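Local coordinates for 70 KDA protein (PDB 4B2N) that oxidatively cleaves rubber (latex) as a dioxygenase that carries two covalently bound c-type hemes, at residues A[334-337]-A[338-341]; A[578-581]-A[582-585]; A[355-358]-A[359-363]; A[428-431]-A[432-436]. All coordinates share one frame; numbering follows the deposited sequence. Where two conformers were deposited one is given.

Contact 1 (A[334-337]-A[338-341]); sequences DEFE and DINN. With HEC (heme c), chain C.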
# COMPACT_ATOMS: atom_id res chain seq x y z
N ASP A 334 13.18 -7.43 -13.54
CA ASP A 334 13.24 -8.87 -13.19
C ASP A 334 13.07 -9.04 -11.66
O ASP A 334 12.32 -9.94 -11.20
CB ASP A 334 14.56 -9.56 -13.63
CG ASP A 334 14.79 -9.59 -15.14
OD1 ASP A 334 13.89 -9.22 -15.91
OD2 ASP A 334 15.88 -10.05 -15.56
N GLU A 335 13.77 -8.22 -10.86
CA GLU A 335 13.68 -8.33 -9.40
C GLU A 335 12.27 -8.09 -8.89
O GLU A 335 11.75 -8.77 -7.97
CB GLU A 335 14.67 -7.36 -8.76
CG GLU A 335 16.07 -7.92 -8.90
CD GLU A 335 17.13 -6.93 -8.39
OE1 GLU A 335 17.22 -5.80 -8.91
OE2 GLU A 335 17.92 -7.31 -7.51
N PHE A 336 11.60 -7.18 -9.59
CA PHE A 336 10.22 -6.87 -9.19
C PHE A 336 9.16 -7.87 -9.61
O PHE A 336 8.16 -8.10 -8.92
CB PHE A 336 9.92 -5.44 -9.52
CG PHE A 336 10.40 -4.51 -8.43
CD1 PHE A 336 11.78 -4.18 -8.32
CD2 PHE A 336 9.49 -3.95 -7.53
CE1 PHE A 336 12.23 -3.34 -7.27
CE2 PHE A 336 9.94 -3.10 -6.49
CZ PHE A 336 11.29 -2.83 -6.33
N GLU A 337 9.37 -8.51 -10.74
CA GLU A 337 8.52 -9.67 -11.12
C GLU A 337 8.68 -10.79 -10.02
O GLU A 337 7.75 -11.41 -9.63
CB GLU A 337 9.03 -10.22 -12.49
CG GLU A 337 8.72 -9.30 -13.65
CD GLU A 337 7.24 -9.27 -14.04
OE1 GLU A 337 6.35 -9.91 -13.41
OE2 GLU A 337 6.93 -8.61 -15.07
N ASP A 338 9.87 -10.98 -9.49
CA ASP A 338 10.08 -11.96 -8.41
C ASP A 338 9.42 -11.48 -7.10
O ASP A 338 8.73 -12.25 -6.43
CB ASP A 338 11.60 -12.15 -8.15
CG ASP A 338 12.32 -12.99 -9.24
OD1 ASP A 338 11.66 -13.73 -9.98
OD2 ASP A 338 13.60 -12.90 -9.32
N ILE A 339 9.57 -10.18 -6.76
CA ILE A 339 8.81 -9.60 -5.63
C ILE A 339 7.29 -9.86 -5.82
O ILE A 339 6.64 -10.37 -4.94
CB ILE A 339 9.15 -8.10 -5.36
CG1 ILE A 339 10.66 -7.92 -4.88
CG2 ILE A 339 8.04 -7.51 -4.45
CD1 ILE A 339 11.15 -6.49 -4.96
N ASN A 340 6.79 -9.54 -7.00
CA ASN A 340 5.38 -9.70 -7.31
C ASN A 340 4.91 -11.16 -7.13
O ASN A 340 3.86 -11.42 -6.58
CB ASN A 340 5.07 -9.23 -8.73
CG ASN A 340 3.64 -9.40 -9.07
OD1 ASN A 340 3.29 -10.23 -9.95
ND2 ASN A 340 2.77 -8.71 -8.34
N ASN A 341 5.69 -12.09 -7.67
CA ASN A 341 5.43 -13.49 -7.39
C ASN A 341 5.50 -13.88 -5.92
O ASN A 341 4.72 -14.66 -5.51
CB ASN A 341 6.33 -14.37 -8.21
CG ASN A 341 5.95 -14.37 -9.66
OD1 ASN A 341 4.76 -14.17 -10.02
ND2 ASN A 341 6.94 -14.51 -10.52
FE HEC C . 3.64 0.07 -1.56
CHA HEC C . 0.43 0.06 -2.93
CHB HEC C . 4.47 -2.77 -3.45
CHC HEC C . 7.06 0.41 -0.79
CHD HEC C . 2.74 2.38 0.71
NA HEC C . 2.74 -1.05 -2.88
C1A HEC C . 1.36 -1.03 -3.22
C2A HEC C . 0.93 -2.19 -3.98
C3A HEC C . 2.07 -3.03 -4.16
C4A HEC C . 3.14 -2.31 -3.45
CMA HEC C . 2.12 -4.38 -4.84
CAA HEC C . -0.48 -2.53 -4.53
CBA HEC C . -1.27 -3.10 -3.35
CGA HEC C . -2.73 -3.31 -3.68
O1A HEC C . -3.42 -2.43 -4.30
O2A HEC C . -3.19 -4.37 -3.23
NB HEC C . 5.36 -0.90 -2.11
C1B HEC C . 5.51 -2.04 -2.78
C2B HEC C . 6.89 -2.51 -2.94
C3B HEC C . 7.64 -1.58 -2.18
C4B HEC C . 6.62 -0.67 -1.66
CMB HEC C . 7.23 -3.70 -3.73
CAB HEC C . 9.13 -1.46 -1.99
CBB HEC C . 9.86 -1.21 -3.18
NC HEC C . 4.76 1.12 -0.31
C1C HEC C . 6.12 1.23 -0.06
C2C HEC C . 6.45 2.17 1.04
C3C HEC C . 5.15 2.75 1.44
C4C HEC C . 4.16 2.09 0.59
CMC HEC C . 7.87 2.46 1.51
CAC HEC C . 4.86 3.80 2.47
CBC HEC C . 5.74 4.88 2.56
ND HEC C . 1.89 1.05 -1.21
C1D HEC C . 1.73 1.96 -0.25
C2D HEC C . 0.40 2.49 -0.18
C3D HEC C . -0.26 1.82 -1.25
C4D HEC C . 0.76 0.96 -1.84
CMD HEC C . -0.21 3.49 0.74
CAD HEC C . -1.65 2.12 -1.69
CBD HEC C . -1.38 3.43 -2.53
CGD HEC C . -2.69 4.01 -3.00
O1D HEC C . -3.19 5.01 -2.43
O2D HEC C . -3.29 3.36 -3.92
O HOH W 1 12.04 -12.35 -12.70
O HOH W 2 7.00 -13.30 -13.46
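Phe336 and Ile339 lie side by side on one turn of helix 333-345, an i to i+3 pair, and both side chains point the same way. The methyl CD1 of Ile339 lies over one face of the Phe336 ring. It sits 3.8 Å from the ring centroid and only 5° off the ring normal, a CH-pi contact over the middle of the ring. CG1 of Ile339 stands anti to the carbonyl carbon (chi1 -65°) and the chain then runs on extended (chi2 164°), which carries CD1 to the middle of the ring face. The ring edge does a different job. The heme c atom CBB lies near the ring plane, 3.8 Å from Phe336 CE2, while Ile339 CG2 comes within 4.0 Å of heme CMB. This side of the helix therefore lines the heme pocket, and Phe107 packs edge-to-face with Phe336.

The polar side chains bind other parts of the chain. Glu335 makes a salt bridge to Arg105. Asp338 pairs with Arg97 and Ser94, residues of helix 88-104, and Asn341 bonds to Arg84 and Ser94. Regular i to i+4 backbone bonds join the two segments. Along the side away from the heme, one water donates to Asp334 O at 2.9 Å and weakly to Asp338 OD1 at 3.1 Å. Another water accepts from Asn341 ND2 at 3.2 Å and donates weakly to Glu337 OE1.

Contact 2 (A[578-581]-A[582-585]); sequences IFTS and PFLP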
# COMPACT_ATOMS: atom_id res chain seq x y z
N ILE A 578 -5.24 25.93 21.58
CA ILE A 578 -3.80 25.71 21.49
C ILE A 578 -3.17 25.11 22.75
O ILE A 578 -2.14 24.48 22.68
CB ILE A 578 -3.07 27.04 21.12
CG1 ILE A 578 -3.01 27.18 19.59
CG2 ILE A 578 -1.65 27.16 21.72
CD1 ILE A 578 -4.25 27.81 18.98
N PHE A 579 -3.78 25.33 23.91
CA PHE A 579 -3.28 24.76 25.15
C PHE A 579 -3.59 23.25 25.33
O PHE A 579 -3.16 22.64 26.29
CB PHE A 579 -3.86 25.57 26.33
CG PHE A 579 -5.34 25.39 26.52
CD1 PHE A 579 -5.86 24.23 27.13
CD2 PHE A 579 -6.23 26.42 26.16
CE1 PHE A 579 -7.23 24.07 27.31
CE2 PHE A 579 -7.61 26.28 26.37
CZ PHE A 579 -8.11 25.10 26.94
N THR A 580 -4.41 22.68 24.45
CA THR A 580 -4.82 21.28 24.65
C THR A 580 -3.64 20.36 24.28
O THR A 580 -2.81 20.75 23.47
CB THR A 580 -6.04 20.86 23.81
OG1 THR A 580 -5.80 21.12 22.41
CG2 THR A 580 -7.26 21.62 24.25
N SER A 581 -3.58 19.16 24.88
CA SER A 581 -2.54 18.19 24.57
C SER A 581 -3.10 16.78 24.73
O SER A 581 -3.57 16.46 25.79
CB SER A 581 -1.36 18.37 25.51
OG SER A 581 -0.33 17.48 25.15
N PRO A 582 -3.04 15.93 23.67
CA PRO A 582 -2.43 16.32 22.38
C PRO A 582 -3.26 17.39 21.68
O PRO A 582 -4.50 17.41 21.82
CB PRO A 582 -2.51 15.05 21.53
CG PRO A 582 -3.09 13.98 22.41
CD PRO A 582 -3.74 14.63 23.60
N PHE A 583 -2.59 18.23 20.92
CA PHE A 583 -3.30 19.20 20.10
C PHE A 583 -3.94 18.52 18.88
O PHE A 583 -3.23 18.03 18.03
CB PHE A 583 -2.37 20.31 19.64
CG PHE A 583 -3.05 21.33 18.81
CD1 PHE A 583 -4.14 22.05 19.33
CD2 PHE A 583 -2.61 21.59 17.51
CE1 PHE A 583 -4.81 23.01 18.55
CE2 PHE A 583 -3.26 22.55 16.73
CZ PHE A 583 -4.36 23.25 17.25
N LEU A 584 -5.28 18.52 18.83
CA LEU A 584 -6.08 17.77 17.85
C LEU A 584 -7.16 18.69 17.23
O LEU A 584 -8.31 18.73 17.69
CB LEU A 584 -6.71 16.54 18.53
CG LEU A 584 -5.73 15.46 19.04
CD1 LEU A 584 -6.51 14.41 19.82
CD2 LEU A 584 -5.01 14.76 17.89
N PRO A 585 -6.80 19.49 16.22
CA PRO A 585 -7.78 20.50 15.73
C PRO A 585 -9.07 19.90 15.08
O PRO A 585 -9.06 18.76 14.60
CB PRO A 585 -6.93 21.33 14.76
CG PRO A 585 -5.85 20.38 14.28
CD PRO A 585 -5.49 19.66 15.57
O HOH W 3 -7.12 19.61 20.60
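Thr580 and Phe583 meet across a type VIb turn, with the cis peptide bond between Ser581 and Pro582 at its centre. The closely packed part is the approach of the threonine hydroxyl to the phenyl ring. OG1 of Thr580 lies at the ring edge, near its plane, 3.6 Å from Phe583 CD1. An extended first torsion (chi1 -180°) turns the Phe583 ring back beside residues 578-580. Ile578 CA is then 4.1 Å from Phe583 CE1. Over one face of the ring lies CD of Pro585, offset toward the rim.

Next to this is a hydrated side, bridged by a well-bonded water. It donates to Thr580 OG1 at 2.7 Å and accepts from Leu584 N at 2.8 Å, so it joins the two limbs of the turn. Thr580 OG1 is also bonded to Ser577 O. The loose, solvent side is at Ile578 and Ser581. Both are exposed, although Ser581 OG still bonds to Gln621 and Lys624.

The turn belongs to the surface loop between strand 570-571 and helix 593-596. Ser581 and Phe583 tie it to helix 620-626, Phe583 through a bond from its O to Ser625, while Pro585 O bonds to Asn630 of strand 629-630.

Contact 3 (A[355-358]-A[359-363]); sequences INTA and LAEQG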
# COMPACT_ATOMS: atom_id res chain seq x y z
N ILE A 355 -13.80 -19.21 17.45
CA ILE A 355 -14.84 -18.83 16.53
C ILE A 355 -16.06 -19.69 16.81
O ILE A 355 -15.93 -20.91 16.96
CB ILE A 355 -14.45 -19.06 15.06
CG1 ILE A 355 -13.21 -18.20 14.73
CG2 ILE A 355 -15.59 -18.67 14.14
CD1 ILE A 355 -12.71 -18.32 13.30
N ASN A 356 -17.22 -19.04 16.84
CA ASN A 356 -18.53 -19.74 16.96
C ASN A 356 -18.94 -20.17 15.59
O ASN A 356 -19.36 -19.35 14.82
CB ASN A 356 -19.57 -18.80 17.54
CG ASN A 356 -20.90 -19.46 17.80
OD1 ASN A 356 -21.51 -20.11 16.96
ND2 ASN A 356 -21.34 -19.31 19.02
N THR A 357 -18.83 -21.44 15.27
CA THR A 357 -19.05 -21.89 13.91
C THR A 357 -20.47 -21.61 13.43
O THR A 357 -20.69 -21.19 12.28
CB THR A 357 -18.78 -23.38 13.82
OG1 THR A 357 -17.39 -23.54 14.05
CG2 THR A 357 -19.13 -23.95 12.43
N ALA A 358 -21.45 -21.81 14.31
CA ALA A 358 -22.83 -21.55 13.90
C ALA A 358 -23.11 -20.06 13.67
O ALA A 358 -23.91 -19.71 12.81
CB ALA A 358 -23.82 -22.15 14.91
N LEU A 359 -22.51 -19.18 14.47
CA LEU A 359 -22.71 -17.76 14.31
C LEU A 359 -22.05 -17.33 12.95
O LEU A 359 -22.63 -16.56 12.15
CB LEU A 359 -22.13 -17.02 15.54
CG LEU A 359 -22.25 -15.51 15.60
CD1 LEU A 359 -23.71 -15.11 15.38
CD2 LEU A 359 -21.58 -14.88 16.85
N ALA A 360 -20.86 -17.87 12.69
CA ALA A 360 -20.12 -17.61 11.46
C ALA A 360 -20.90 -18.05 10.20
O ALA A 360 -20.86 -17.40 9.13
CB ALA A 360 -18.75 -18.27 11.54
N GLU A 361 -21.69 -19.12 10.36
CA GLU A 361 -22.50 -19.59 9.24
C GLU A 361 -23.70 -18.68 9.01
O GLU A 361 -24.12 -18.48 7.89
CB GLU A 361 -22.91 -21.06 9.42
CG GLU A 361 -21.71 -22.01 9.34
CD GLU A 361 -22.10 -23.47 9.18
OE1 GLU A 361 -23.31 -23.76 8.98
OE2 GLU A 361 -21.20 -24.34 9.26
N GLN A 362 -24.30 -18.15 10.07
CA GLN A 362 -25.33 -17.13 9.88
C GLN A 362 -24.72 -15.90 9.18
O GLN A 362 -25.30 -15.34 8.25
CB GLN A 362 -25.95 -16.74 11.22
CG GLN A 362 -26.77 -17.91 11.79
CD GLN A 362 -27.47 -17.61 13.09
OE1 GLN A 362 -28.48 -18.26 13.41
NE2 GLN A 362 -26.95 -16.66 13.86
N GLY A 363 -23.52 -15.51 9.63
CA GLY A 363 -22.79 -14.44 8.96
C GLY A 363 -22.48 -14.74 7.50
O GLY A 363 -22.51 -13.86 6.67
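A trans first torsion (chi1 -175°) swings the amide of Asn356 away from its own N, and chi2 of -52° then turns OD1 over the first turn of helix 357-369. There it accepts from Leu359 N at 2.8 Å. The donor stands above the amide plane, 44° out of it, so the bond does not follow a lone pair. The side chains of Asn356 and Leu359 cross at about a right angle. Leu359 CB lies 3.5 Å from both CG and OD1 of the asparagine, which packs the amide against the aliphatic stem of the leucine. The leucine side chain continues on to Ala654 and Glu657 of helix 649-660.

The backbone of Asn356 takes part as well. Its O accepts from Ala360 N at 3.0 Å, nearly along the C=O axis. The i to i+4 ladder thus begins at the cap residue itself, and Glu361 N and Gln362 N continue it. Asn356 N donates to Glu657 OE2, which joins the cap to helix 649-660.

Two further side-chain pairs follow the same turn. Ile355, just before the cap, brings CG2 to 4.1 Å from Ala360 CB. Their positions fit a hydrophobic staple, though a slight one because alanine is small. Thr357 and Glu361 lie side by side and point the same way, with Thr357 CG2 3.8 Å from Glu361 OE2.

This is a classic N-cap. An asparagine just before the helix accepts from the backbone N three residues on, at the start of a surface helix that packs against helix 649-660.

Contact 4 (A[428-431]-A[432-436]); sequences TDPR and RMRLM. With HEC (heme c), chain C.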
# COMPACT_ATOMS: atom_id res chain seq x y z
N THR A 428 -16.59 7.15 0.66
CA THR A 428 -15.52 7.34 1.66
C THR A 428 -14.72 8.54 1.23
O THR A 428 -14.96 9.14 0.16
CB THR A 428 -14.60 6.13 1.67
OG1 THR A 428 -14.40 5.72 0.31
CG2 THR A 428 -15.24 4.98 2.47
N ASP A 429 -13.73 8.91 2.04
CA ASP A 429 -12.99 10.15 1.77
C ASP A 429 -12.56 10.21 0.32
O ASP A 429 -11.84 9.29 -0.18
CB ASP A 429 -11.78 10.30 2.68
CG ASP A 429 -11.21 11.68 2.62
OD1 ASP A 429 -10.66 12.06 1.56
OD2 ASP A 429 -11.36 12.42 3.60
N PRO A 430 -12.95 11.26 -0.37
CA PRO A 430 -12.68 11.28 -1.82
C PRO A 430 -11.34 11.85 -2.23
O PRO A 430 -11.11 11.92 -3.43
CB PRO A 430 -13.74 12.22 -2.35
CG PRO A 430 -13.92 13.21 -1.23
CD PRO A 430 -13.78 12.42 0.06
N ARG A 431 -10.45 12.27 -1.33
CA ARG A 431 -9.27 13.01 -1.81
C ARG A 431 -8.40 12.08 -2.64
O ARG A 431 -7.82 12.52 -3.65
CB ARG A 431 -8.35 13.55 -0.70
CG ARG A 431 -8.99 14.53 0.28
CD ARG A 431 -9.58 15.72 -0.51
NE ARG A 431 -10.04 16.76 0.42
CZ ARG A 431 -10.43 17.98 0.08
NH1 ARG A 431 -10.41 18.36 -1.20
NH2 ARG A 431 -10.82 18.84 1.04
N ARG A 432 -8.30 10.82 -2.21
CA ARG A 432 -7.39 9.91 -2.88
C ARG A 432 -7.84 9.67 -4.35
O ARG A 432 -7.04 9.56 -5.25
CB ARG A 432 -7.37 8.56 -2.14
CG ARG A 432 -6.75 7.37 -2.92
CD ARG A 432 -5.28 7.69 -3.31
NE ARG A 432 -4.73 6.54 -4.01
CZ ARG A 432 -4.97 6.27 -5.30
NH1 ARG A 432 -5.64 7.16 -6.06
NH2 ARG A 432 -4.49 5.16 -5.86
N MET A 433 -9.14 9.54 -4.59
CA MET A 433 -9.58 9.23 -5.93
C MET A 433 -9.30 10.36 -6.97
O MET A 433 -9.40 10.12 -8.19
CB MET A 433 -11.04 8.74 -5.96
CG MET A 433 -12.05 9.85 -5.90
SD MET A 433 -13.39 8.91 -6.57
CE MET A 433 -13.16 9.05 -8.33
N ARG A 434 -8.86 11.52 -6.52
CA ARG A 434 -8.43 12.60 -7.41
C ARG A 434 -6.95 12.56 -7.84
O ARG A 434 -6.49 13.38 -8.65
CB ARG A 434 -8.70 13.97 -6.75
CG ARG A 434 -9.97 14.00 -5.89
CD ARG A 434 -11.21 14.20 -6.72
NE ARG A 434 -12.51 14.23 -6.00
CZ ARG A 434 -12.86 15.02 -4.98
NH1 ARG A 434 -12.00 15.85 -4.39
NH2 ARG A 434 -14.10 14.93 -4.50
N LEU A 435 -6.18 11.64 -7.28
CA LEU A 435 -4.78 11.59 -7.63
C LEU A 435 -4.53 11.67 -9.15
O LEU A 435 -3.72 12.50 -9.61
CB LEU A 435 -4.14 10.32 -7.05
CG LEU A 435 -2.72 10.00 -7.53
CD1 LEU A 435 -1.68 10.78 -6.75
CD2 LEU A 435 -2.50 8.50 -7.44
N MET A 436 -5.14 10.82 -9.95
CA MET A 436 -4.77 10.98 -11.36
C MET A 436 -6.03 11.32 -12.18
O MET A 436 -6.21 10.85 -13.30
CB MET A 436 -4.10 9.71 -11.85
CG MET A 436 -2.65 9.58 -11.35
SD MET A 436 -1.45 10.29 -12.46
CE MET A 436 -1.33 9.10 -13.80
FE HEC C . 3.64 0.07 -1.56
CHA HEC C . 0.43 0.06 -2.93
CHB HEC C . 4.47 -2.77 -3.45
CHC HEC C . 7.06 0.41 -0.79
CHD HEC C . 2.74 2.38 0.71
NA HEC C . 2.74 -1.05 -2.88
C1A HEC C . 1.36 -1.03 -3.22
C2A HEC C . 0.93 -2.19 -3.98
C3A HEC C . 2.07 -3.03 -4.16
C4A HEC C . 3.14 -2.31 -3.45
CMA HEC C . 2.12 -4.38 -4.84
CAA HEC C . -0.48 -2.53 -4.53
CBA HEC C . -1.27 -3.10 -3.35
CGA HEC C . -2.73 -3.31 -3.68
O1A HEC C . -3.42 -2.43 -4.30
O2A HEC C . -3.19 -4.37 -3.23
NB HEC C . 5.36 -0.90 -2.11
C1B HEC C . 5.51 -2.04 -2.78
C2B HEC C . 6.89 -2.51 -2.94
C3B HEC C . 7.64 -1.58 -2.18
C4B HEC C . 6.62 -0.67 -1.66
CMB HEC C . 7.23 -3.70 -3.73
CAB HEC C . 9.13 -1.46 -1.99
CBB HEC C . 9.86 -1.21 -3.18
NC HEC C . 4.76 1.12 -0.31
C1C HEC C . 6.12 1.23 -0.06
C2C HEC C . 6.45 2.17 1.04
C3C HEC C . 5.15 2.75 1.44
C4C HEC C . 4.16 2.09 0.59
CMC HEC C . 7.87 2.46 1.51
CAC HEC C . 4.86 3.80 2.47
CBC HEC C . 5.74 4.88 2.56
ND HEC C . 1.89 1.05 -1.21
C1D HEC C . 1.73 1.96 -0.25
C2D HEC C . 0.40 2.49 -0.18
C3D HEC C . -0.26 1.82 -1.25
C4D HEC C . 0.76 0.96 -1.84
CMD HEC C . -0.21 3.49 0.74
CAD HEC C . -1.65 2.12 -1.69
CBD HEC C . -1.38 3.43 -2.53
CGD HEC C . -2.69 4.01 -3.00
O1D HEC C . -3.19 5.01 -2.43
O2D HEC C . -3.29 3.36 -3.92
O HOH W 4 -8.93 10.18 0.43
O HOH W 5 -9.66 17.16 -3.64
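Residues 430-435 wind through consecutive turns closed by i to i+3 backbone bonds: a weak one from Met433 N to Pro430 O, one from Arg434 N to Arg431 O at 3.2 Å, and one from Leu435 N to Arg432 O. An Asx turn precedes them, in which Asp429 OD1 accepts from Arg431 N at 2.9 Å. A water 2.8 Å from Asp429 OD1 accepts from Arg432 N.

Pro430 and Arg434 lie side by side and point the same way. The Arg434 guanidinium turns one face to the proline, with NH2 3.5 Å from Pro430 CB. Pro430 O also lies over a face of the Arg434 guanidinium, offset toward its rim. The Arg431 and Arg434 guanidinium groups come near each other, with their NH1 atoms 4.4 Å apart. A shared water stands at the edge of both groups. It accepts from Arg431 NH1 at 2.8 Å and weakly from Arg434 NH1.

Arg432 turns the other way, to the heme. Its chain leaves extended (chi1 164°) and bends at chi2, which brings the guanidinium edge-on to a heme c propionate. NE donates to heme O1D at 2.7 Å, at an angle of 171°, and NH2 to O2D at 2.9 Å. Leu435 CD2 covers one guanidinium face toward its rim, and NH1 forms a salt bridge to Asp303.

Thr428, at the start of this loop, bonds through OG1 to a propionate of the other heme. The loop thus touches both hemes. The two bonds from Arg432 hold the propionate's rotation. The positive charge of Arg432, partly balanced by Asp303, would probably favour the ionised propionate.

Overall arrangement
Contacts 1 and 4 are partly buried and both touch the same heme c, though their centres lie about 28 Å apart on opposite sides of the chain's centre. Contact 1 meets the porphyrin rim with apolar groups, whereas contact 4 grips a propionate with charge. Contacts 2 and 3 lie at the surface, away from the annotated sites, with centres about 43 Å apart. The helices of contacts 1 and 3 follow each other in the chain, but contact 1 lies within its helix and contact 3 at the N-terminal end of its own. Contacts 2 and 4 hold loop turns in which water bridges the limbs, contact 2 round a cis proline and contact 4 after an Asx turn.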